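Local structure of insecticidal crystal protein Cry7Cal (Bacillus thuringiensis, 5ZI1) at residues N216-D228 with T247-G259. The protein is an insecticidal delta-endotoxin active against locusts that probably binds receptors of the host, this chain being the three-domain toxin part of a longer protein. Residues are numbered along the deposited sequence; the frame is centred on the assembly and turned at random.
Sequences NRFRREMTIMVLD and TELTRQIFTDPIG
Arg220, Ile253 and Asp256 carry the seam between the helical N-terminal domain of this three-domain Cry toxin and the second, beta-sheet domain. Helix 208-227 lies over strand 252-254, an outermost strand of a three-stranded antiparallel sheet; its 216-227 part runs at 135° to the strand, with the axes 7.8 Å apart at their closest. Arg220 extends from the helix until its chain bends at chi3, which turns the guanidinium edge toward two acceptors. NH1 donates to Phe254 O in the carbonyl plane, on a lone pair, and to OD1 of Asp256, 2.9 Å from Arg220 NH1. The guanidinium and carboxylate planes stand 68° apart, and OD1 is met from above its plane. The other oxygen, Asp256 OD2, takes Arg217 NH1 at 2.8 Å, again from above the plane, while a water links it to Arg217 NE. One carboxylate thus joins two arginines whose positive charges it probably offsets in part. Asn216 ND2 also reaches Phe254 O, at 2.8 Å but well above the carbonyl plane, giving the carbonyl of buried Phe254 a second donor; Asn216 OD1 is gripped by NE and NH2 of Arg219, which in turn pairs with Glu283. In the middle the contact is apolar: Ile253 slides its CG2 past Thr223, 3.8 Å from Thr223 CG2, and sends CD1 across the aliphatic part of Arg220, 4.0 Å from Arg220 CG. Beyond it, Thr223 CG2 lies over one face of the Arg251 guanidinium, whose NH2 also bonds His430. That group meets Asp228 side-on in a nearly coplanar salt bridge: Arg251 NE donates to Asp228 OD1, and Arg251 NH2 to the syn lone pair of Asp228 OD2 in a 2.8 Å hydrogen bond that is almost straight (N-H...O 172°).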
ATOM      1  N   ASN A 216      14.143   5.376  -3.602  1.00 45.78           N
ATOM      2  CA  ASN A 216      12.872   4.847  -4.069  1.00 43.19           C
ATOM      3  C   ASN A 216      12.749   3.356  -3.790  1.00 43.00           C
ATOM      4  O   ASN A 216      11.644   2.861  -3.516  1.00 42.28           O
ATOM      5  CB  ASN A 216      12.696   5.126  -5.553  1.00 44.66           C
ATOM      6  CG  ASN A 216      11.349   4.677  -6.052  1.00 50.58           C
ATOM      7  OD1 ASN A 216      10.303   5.250  -5.668  1.00 42.70           O
ATOM      8  ND2 ASN A 216      11.347   3.616  -6.886  1.00 43.08           N
ATOM      9  N   ARG A 217      13.861   2.626  -3.837  1.00 42.35           N
ATOM     10  CA  ARG A 217      13.785   1.197  -3.564  1.00 45.13           C
ATOM     11  C   ARG A 217      13.375   0.933  -2.122  1.00 39.53           C
ATOM     12  O   ARG A 217      12.653  -0.029  -1.841  1.00 39.10           O
ATOM     13  CB  ARG A 217      15.120   0.522  -3.861  1.00 39.57           C
ATOM     14  CG  ARG A 217      15.072  -0.972  -3.614  1.00 42.88           C
ATOM     15  CD  ARG A 217      16.367  -1.687  -3.986  1.00 49.69           C
ATOM     16  NE  ARG A 217      16.678  -1.568  -5.409  1.00 53.46           N
ATOM     17  CZ  ARG A 217      17.648  -0.801  -5.891  1.00 56.42           C
ATOM     18  NH1 ARG A 217      17.867  -0.750  -7.204  1.00 50.59           N
ATOM     19  NH2 ARG A 217      18.397  -0.084  -5.053  1.00 51.93           N
ATOM     20  N   PHE A 218      13.865   1.753  -1.192  1.00 41.92           N
ATOM     21  CA  PHE A 218      13.455   1.625   0.194  1.00 42.78           C
ATOM     22  C   PHE A 218      11.969   1.912   0.335  1.00 41.62           C
ATOM     23  O   PHE A 218      11.227   1.128   0.938  1.00 43.05           O
ATOM     24  CB  PHE A 218      14.288   2.571   1.042  1.00 42.06           C
ATOM     25  CG  PHE A 218      13.912   2.601   2.478  1.00 43.80           C
ATOM     26  CD1 PHE A 218      14.462   1.710   3.374  1.00 44.81           C
ATOM     27  CD2 PHE A 218      13.040   3.570   2.954  1.00 47.20           C
ATOM     28  CE1 PHE A 218      14.130   1.769   4.715  1.00 45.18           C
ATOM     29  CE2 PHE A 218      12.712   3.629   4.283  1.00 42.28           C
ATOM     30  CZ  PHE A 218      13.254   2.730   5.169  1.00 42.96           C
ATOM     31  N   ARG A 219      11.508   3.011  -0.265  1.00 40.04           N
ATOM     32  CA  ARG A 219      10.083   3.322  -0.245  1.00 44.16           C
ATOM     33  C   ARG A 219       9.257   2.169  -0.807  1.00 44.90           C
ATOM     34  O   ARG A 219       8.267   1.749  -0.200  1.00 46.27           O
ATOM     35  CB  ARG A 219       9.821   4.608  -1.026  1.00 45.35           C
ATOM     36  CG  ARG A 219       8.372   4.813  -1.437  1.00 43.97           C
ATOM     37  CD  ARG A 219       8.138   6.256  -1.898  1.00 43.11           C
ATOM     38  NE  ARG A 219       9.037   6.617  -2.991  1.00 38.41           N
ATOM     39  CZ  ARG A 219       9.331   7.873  -3.339  1.00 49.86           C
ATOM     40  NH1 ARG A 219       8.784   8.908  -2.670  1.00 40.13           N
ATOM     41  NH2 ARG A 219      10.182   8.100  -4.352  1.00 37.25           N
ATOM     42  N   ARG A 220       9.669   1.620  -1.954  1.00 45.50           N
ATOM     43  CA  ARG A 220       8.859   0.586  -2.593  1.00 41.30           C
ATOM     44  C   ARG A 220       8.794  -0.664  -1.735  1.00 40.82           C
ATOM     45  O   ARG A 220       7.706  -1.159  -1.428  1.00 45.82           O
ATOM     46  CB  ARG A 220       9.410   0.238  -3.972  1.00 41.45           C
ATOM     47  CG  ARG A 220       8.606  -0.841  -4.647  1.00 41.14           C
ATOM     48  CD  ARG A 220       9.110  -1.118  -6.056  1.00 46.67           C
ATOM     49  NE  ARG A 220      10.340  -1.907  -6.031  1.00 48.93           N
ATOM     50  CZ  ARG A 220      11.547  -1.419  -6.296  1.00 45.65           C
ATOM     51  NH1 ARG A 220      11.699  -0.138  -6.622  1.00 42.23           N
ATOM     52  NH2 ARG A 220      12.601  -2.222  -6.244  1.00 50.46           N
ATOM     53  N   GLU A 221       9.950  -1.175  -1.315  1.00 38.75           N
ATOM     54  CA  GLU A 221       9.966  -2.420  -0.554  1.00 42.22           C
ATOM     55  C   GLU A 221       9.363  -2.249   0.844  1.00 43.36           C
ATOM     56  O   GLU A 221       8.641  -3.137   1.313  1.00 40.78           O
ATOM     57  CB  GLU A 221      11.391  -2.959  -0.478  1.00 42.17           C
ATOM     58  CG  GLU A 221      11.944  -3.427  -1.867  1.00 45.87           C
ATOM     59  CD  GLU A 221      13.180  -4.292  -1.727  1.00 54.25           C
ATOM     60  OE1 GLU A 221      13.506  -4.660  -0.578  1.00 57.35           O
ATOM     61  OE2 GLU A 221      13.836  -4.609  -2.755  1.00 62.36           O
ATOM     62  N   MET A 222       9.642  -1.127   1.527  1.00 38.54           N
ATOM     63  CA  MET A 222       9.133  -0.945   2.893  1.00 48.76           C
ATOM     64  C   MET A 222       7.657  -0.592   2.927  1.00 43.32           C
ATOM     65  O   MET A 222       7.000  -0.820   3.951  1.00 47.06           O
ATOM     66  CB  MET A 222       9.922   0.127   3.647  1.00 40.64           C
ATOM     67  CG  MET A 222      11.386  -0.205   3.761  1.00 40.13           C
ATOM     68  SD  MET A 222      11.639  -1.763   4.626  1.00 49.32           S
ATOM     69  CE  MET A 222      11.330  -1.200   6.324  1.00 53.12           C
ATOM     70  N   THR A 223       7.133  -0.026   1.840  1.00 44.81           N
ATOM     71  CA  THR A 223       5.689   0.052   1.675  1.00 41.24           C
ATOM     72  C   THR A 223       5.075  -1.337   1.757  1.00 47.83           C
ATOM     73  O   THR A 223       4.110  -1.564   2.508  1.00 45.40           O
ATOM     74  CB  THR A 223       5.375   0.728   0.340  1.00 46.23           C
ATOM     75  OG1 THR A 223       5.835   2.086   0.396  1.00 48.21           O
ATOM     76  CG2 THR A 223       3.881   0.710   0.029  1.00 48.50           C
ATOM     77  N   ILE A 224       5.665  -2.292   1.023  1.00 43.79           N
ATOM     78  CA  ILE A 224       5.186  -3.668   1.005  1.00 42.58           C
ATOM     79  C   ILE A 224       5.468  -4.367   2.329  1.00 38.75           C
ATOM     80  O   ILE A 224       4.642  -5.126   2.831  1.00 44.34           O
ATOM     81  CB  ILE A 224       5.840  -4.432  -0.163  1.00 44.78           C
ATOM     82  CG1 ILE A 224       5.386  -3.872  -1.509  1.00 45.76           C
ATOM     83  CG2 ILE A 224       5.568  -5.931  -0.051  1.00 39.92           C
ATOM     84  CD1 ILE A 224       6.055  -4.552  -2.692  1.00 44.78           C
ATOM     85  N   MET A 225       6.662  -4.190   2.877  1.00 45.51           N
ATOM     86  CA  MET A 225       7.019  -4.919   4.091  1.00 46.97           C
ATOM     87  C   MET A 225       6.371  -4.321   5.336  1.00 46.01           C
ATOM     88  O   MET A 225       5.954  -5.068   6.228  1.00 44.02           O
ATOM     89  CB  MET A 225       8.532  -4.967   4.262  1.00 45.37           C
ATOM     90  CG  MET A 225       9.207  -6.041   3.396  1.00 49.11           C
ATOM     91  SD  MET A 225      10.973  -6.226   3.769  1.00 53.55           S
ATOM     92  CE  MET A 225      11.649  -4.983   2.668  1.00 48.81           C
ATOM     93  N   VAL A 226       6.260  -2.991   5.411  1.00 41.31           N
ATOM     94  CA  VAL A 226       5.811  -2.362   6.646  1.00 47.23           C
ATOM     95  C   VAL A 226       4.512  -1.574   6.490  1.00 42.19           C
ATOM     96  O   VAL A 226       3.540  -1.864   7.188  1.00 42.98           O
ATOM     97  CB  VAL A 226       6.916  -1.473   7.227  1.00 45.53           C
ATOM     98  CG1 VAL A 226       6.406  -0.763   8.508  1.00 38.46           C
ATOM     99  CG2 VAL A 226       8.128  -2.321   7.522  1.00 40.62           C
ATOM    100  N   LEU A 227       4.477  -0.577   5.594  1.00 40.66           N
ATOM    101  CA  LEU A 227       3.351   0.361   5.602  1.00 40.52           C
ATOM    102  C   LEU A 227       2.024  -0.336   5.310  1.00 48.09           C
ATOM    103  O   LEU A 227       0.989   0.009   5.906  1.00 46.34           O
ATOM    104  CB  LEU A 227       3.563   1.488   4.597  1.00 38.39           C
ATOM    105  CG  LEU A 227       4.836   2.301   4.691  1.00 43.96           C
ATOM    106  CD1 LEU A 227       4.779   3.488   3.707  1.00 39.96           C
ATOM    107  CD2 LEU A 227       5.063   2.745   6.147  1.00 39.24           C
ATOM    108  N   ASP A 228       2.034  -1.312   4.393  1.00 43.55           N
ATOM    109  CA  ASP A 228       0.806  -2.006   4.029  1.00 46.42           C
ATOM    110  C   ASP A 228       0.209  -2.770   5.203  1.00 42.82           C
ATOM    111  O   ASP A 228      -0.964  -3.143   5.151  1.00 48.19           O
ATOM    112  CB  ASP A 228       1.066  -2.955   2.844  1.00 37.88           C
ATOM    113  CG  ASP A 228       1.294  -2.207   1.524  1.00 44.34           C
ATOM    114  OD1 ASP A 228       0.980  -0.994   1.449  1.00 43.22           O
ATOM    115  OD2 ASP A 228       1.774  -2.831   0.541  1.00 46.93           O
ATOM    116  N   THR A 247     -11.072  -3.917   2.559  1.00 39.85           N
ATOM    117  CA  THR A 247     -10.194  -2.761   2.521  1.00 42.35           C
ATOM    118  C   THR A 247      -9.367  -2.724   1.243  1.00 48.09           C
ATOM    119  O   THR A 247      -9.194  -3.736   0.543  1.00 50.55           O
ATOM    120  CB  THR A 247      -9.284  -2.775   3.727  1.00 47.59           C
ATOM    121  OG1 THR A 247      -8.499  -3.971   3.671  1.00 46.55           O
ATOM    122  CG2 THR A 247     -10.128  -2.815   4.992  1.00 39.25           C
ATOM    123  N   GLU A 248      -8.856  -1.526   0.937  1.00 49.39           N
ATOM    124  CA  GLU A 248      -8.052  -1.304  -0.258  1.00 51.06           C
ATOM    125  C   GLU A 248      -6.821  -0.480   0.094  1.00 46.52           C
ATOM    126  O   GLU A 248      -6.901   0.438   0.913  1.00 40.78           O
ATOM    127  CB  GLU A 248      -8.844  -0.574  -1.352  1.00 45.18           C
ATOM    128  CG  GLU A 248     -10.284  -1.031  -1.526  1.00 49.30           C
ATOM    129  CD  GLU A 248     -10.925  -0.430  -2.788  1.00 51.84           C
ATOM    130  OE1 GLU A 248     -10.781   0.805  -3.001  1.00 46.98           O
ATOM    131  OE2 GLU A 248     -11.547  -1.197  -3.574  1.00 49.88           O
ATOM    132  N   LEU A 249      -5.694  -0.807  -0.550  1.00 40.75           N
ATOM    133  CA  LEU A 249      -4.456  -0.035  -0.485  1.00 38.86           C
ATOM    134  C   LEU A 249      -4.343   0.802  -1.755  1.00 42.05           C
ATOM    135  O   LEU A 249      -4.037   0.269  -2.824  1.00 49.40           O
ATOM    136  CB  LEU A 249      -3.246  -0.960  -0.379  1.00 42.38           C
ATOM    137  CG  LEU A 249      -3.220  -1.995   0.727  1.00 45.67           C
ATOM    138  CD1 LEU A 249      -2.143  -3.039   0.439  1.00 39.73           C
ATOM    139  CD2 LEU A 249      -2.988  -1.306   2.084  1.00 42.36           C
ATOM    140  N   THR A 250      -4.539   2.105  -1.644  1.00 41.15           N
ATOM    141  CA  THR A 250      -4.563   2.972  -2.813  1.00 39.61           C
ATOM    142  C   THR A 250      -3.213   3.585  -3.148  1.00 38.72           C
ATOM    143  O   THR A 250      -3.141   4.405  -4.066  1.00 43.31           O
ATOM    144  CB  THR A 250      -5.566   4.099  -2.591  1.00 42.05           C
ATOM    145  OG1 THR A 250      -5.162   4.851  -1.445  1.00 40.71           O
ATOM    146  CG2 THR A 250      -6.962   3.542  -2.370  1.00 36.34           C
ATOM    147  N   ARG A 251      -2.165   3.261  -2.404  1.00 39.37           N
ATOM    148  CA  ARG A 251      -0.880   3.912  -2.613  1.00 45.90           C
ATOM    149  C   ARG A 251      -0.231   3.418  -3.906  1.00 42.67           C
ATOM    150  O   ARG A 251      -0.371   2.253  -4.286  1.00 42.48           O
ATOM    151  CB  ARG A 251       0.045   3.666  -1.420  1.00 41.46           C
ATOM    152  CG  ARG A 251       0.798   2.344  -1.398  1.00 36.43           C
ATOM    153  CD  ARG A 251      -0.123   1.160  -1.254  1.00 40.10           C
ATOM    154  NE  ARG A 251       0.562  -0.137  -1.213  1.00 43.14           N
ATOM    155  CZ  ARG A 251       1.027  -0.800  -2.276  1.00 42.29           C
ATOM    156  NH1 ARG A 251       0.924  -0.290  -3.502  1.00 35.97           N
ATOM    157  NH2 ARG A 251       1.612  -1.976  -2.100  1.00 43.72           N
ATOM    158  N   GLN A 252       0.482   4.312  -4.580  1.00 41.70           N
ATOM    159  CA  GLN A 252       1.186   4.001  -5.818  1.00 43.90           C
ATOM    160  C   GLN A 252       2.683   3.913  -5.545  1.00 43.10           C
ATOM    161  O   GLN A 252       3.262   4.830  -4.957  1.00 45.28           O
ATOM    162  CB  GLN A 252       0.898   5.078  -6.871  1.00 46.57           C
ATOM    163  CG  GLN A 252       1.619   4.914  -8.230  1.00 38.35           C
ATOM    164  CD  GLN A 252       1.193   6.003  -9.213  1.00 42.42           C
ATOM    165  OE1 GLN A 252       0.447   5.743 -10.156  1.00 45.22           O
ATOM    166  NE2 GLN A 252       1.639   7.231  -8.971  1.00 42.55           N
ATOM    167  N   ILE A 253       3.318   2.829  -5.990  1.00 47.01           N
ATOM    168  CA  ILE A 253       4.760   2.693  -5.852  1.00 42.03           C
ATOM    169  C   ILE A 253       5.405   2.498  -7.218  1.00 46.37           C
ATOM    170  O   ILE A 253       4.761   2.082  -8.191  1.00 42.70           O
ATOM    171  CB  ILE A 253       5.141   1.549  -4.911  1.00 45.15           C
ATOM    172  CG1 ILE A 253       4.514   0.249  -5.369  1.00 41.19           C
ATOM    173  CG2 ILE A 253       4.751   1.907  -3.456  1.00 43.28           C
ATOM    174  CD1 ILE A 253       4.625  -0.834  -4.300  1.00 48.73           C
ATOM    175  N   PHE A 254       6.705   2.807  -7.280  1.00 45.11           N
ATOM    176  CA  PHE A 254       7.454   2.824  -8.537  1.00 45.81           C
ATOM    177  C   PHE A 254       8.597   1.830  -8.507  1.00 43.40           C
ATOM    178  O   PHE A 254       9.358   1.784  -7.536  1.00 40.86           O
ATOM    179  CB  PHE A 254       7.990   4.220  -8.844  1.00 43.74           C
ATOM    180  CG  PHE A 254       6.914   5.169  -9.307  1.00 48.84           C
ATOM    181  CD1 PHE A 254       6.030   5.750  -8.377  1.00 41.69           C
ATOM    182  CD2 PHE A 254       6.742   5.437 -10.667  1.00 43.93           C
ATOM    183  CE1 PHE A 254       5.034   6.623  -8.785  1.00 39.36           C
ATOM    184  CE2 PHE A 254       5.740   6.298 -11.091  1.00 43.24           C
ATOM    185  CZ  PHE A 254       4.870   6.885 -10.149  1.00 45.12           C
ATOM    186  N   THR A 255       8.697   1.034  -9.578  1.00 43.41           N
ATOM    187  CA  THR A 255       9.818   0.133  -9.801  1.00 42.40           C
ATOM    188  C   THR A 255      11.044   0.942 -10.224  1.00 44.50           C
ATOM    189  O   THR A 255      10.951   2.136 -10.538  1.00 40.48           O
ATOM    190  CB  THR A 255       9.466  -0.924 -10.862  1.00 49.30           C
ATOM    191  OG1 THR A 255       8.798  -0.313 -11.978  1.00 44.21           O
ATOM    192  CG2 THR A 255       8.568  -2.029 -10.288  1.00 39.92           C
ATOM    193  N   ASP A 256      12.211   0.290 -10.218  1.00 43.81           N
ATOM    194  CA  ASP A 256      13.448   1.010 -10.518  1.00 45.91           C
ATOM    195  C   ASP A 256      13.386   1.620 -11.917  1.00 42.08           C
ATOM    196  O   ASP A 256      12.747   1.064 -12.820  1.00 42.23           O
ATOM    197  CB  ASP A 256      14.663   0.091 -10.419  1.00 47.53           C
ATOM    198  CG  ASP A 256      14.883  -0.434  -9.015  1.00 51.80           C
ATOM    199  OD1 ASP A 256      14.234   0.090  -8.072  1.00 51.81           O
ATOM    200  OD2 ASP A 256      15.711  -1.364  -8.852  1.00 48.94           O
ATOM    201  N   PRO A 257      14.020   2.773 -12.126  1.00 43.77           N
ATOM    202  CA  PRO A 257      13.976   3.386 -13.464  1.00 40.67           C
ATOM    203  C   PRO A 257      14.544   2.446 -14.518  1.00 46.05           C
ATOM    204  O   PRO A 257      15.456   1.657 -14.255  1.00 45.39           O
ATOM    205  CB  PRO A 257      14.816   4.657 -13.304  1.00 40.43           C
ATOM    206  CG  PRO A 257      14.684   4.990 -11.770  1.00 40.03           C
ATOM    207  CD  PRO A 257      14.716   3.617 -11.133  1.00 37.80           C
ATOM    208  N   ILE A 258      13.951   2.502 -15.707  1.00 43.52           N
ATOM    209  CA  ILE A 258      14.352   1.618 -16.812  1.00 42.95           C
ATOM    210  C   ILE A 258      15.487   2.338 -17.525  1.00 48.94           C
ATOM    211  O   ILE A 258      15.301   3.065 -18.501  1.00 47.26           O
ATOM    212  CB  ILE A 258      13.189   1.302 -17.754  1.00 49.56           C
ATOM    213  CG1 ILE A 258      11.969   0.765 -17.001  1.00 36.50           C
ATOM    214  CG2 ILE A 258      13.631   0.327 -18.836  1.00 45.22           C
ATOM    215  CD1 ILE A 258      10.786   0.621 -17.934  1.00 37.78           C
ATOM    216  N   GLY A 259      16.693   2.158 -16.997  1.00 47.49           N
ATOM    217  CA  GLY A 259      17.874   2.761 -17.571  1.00 41.47           C
ATOM    218  C   GLY A 259      19.002   1.751 -17.563  1.00 46.42           C
ATOM    219  O   GLY A 259      18.936   0.722 -16.886  1.00 46.18           O
TER
HETATM  220  O   HOH W   1       7.915   4.025  -5.059  1.00 42.62           O
HETATM  221  O   HOH W   2      14.241   2.663  -7.358  1.00 47.74           O
HETATM  222  O   HOH W   3      15.622  -3.671  -7.263  1.00 55.03           O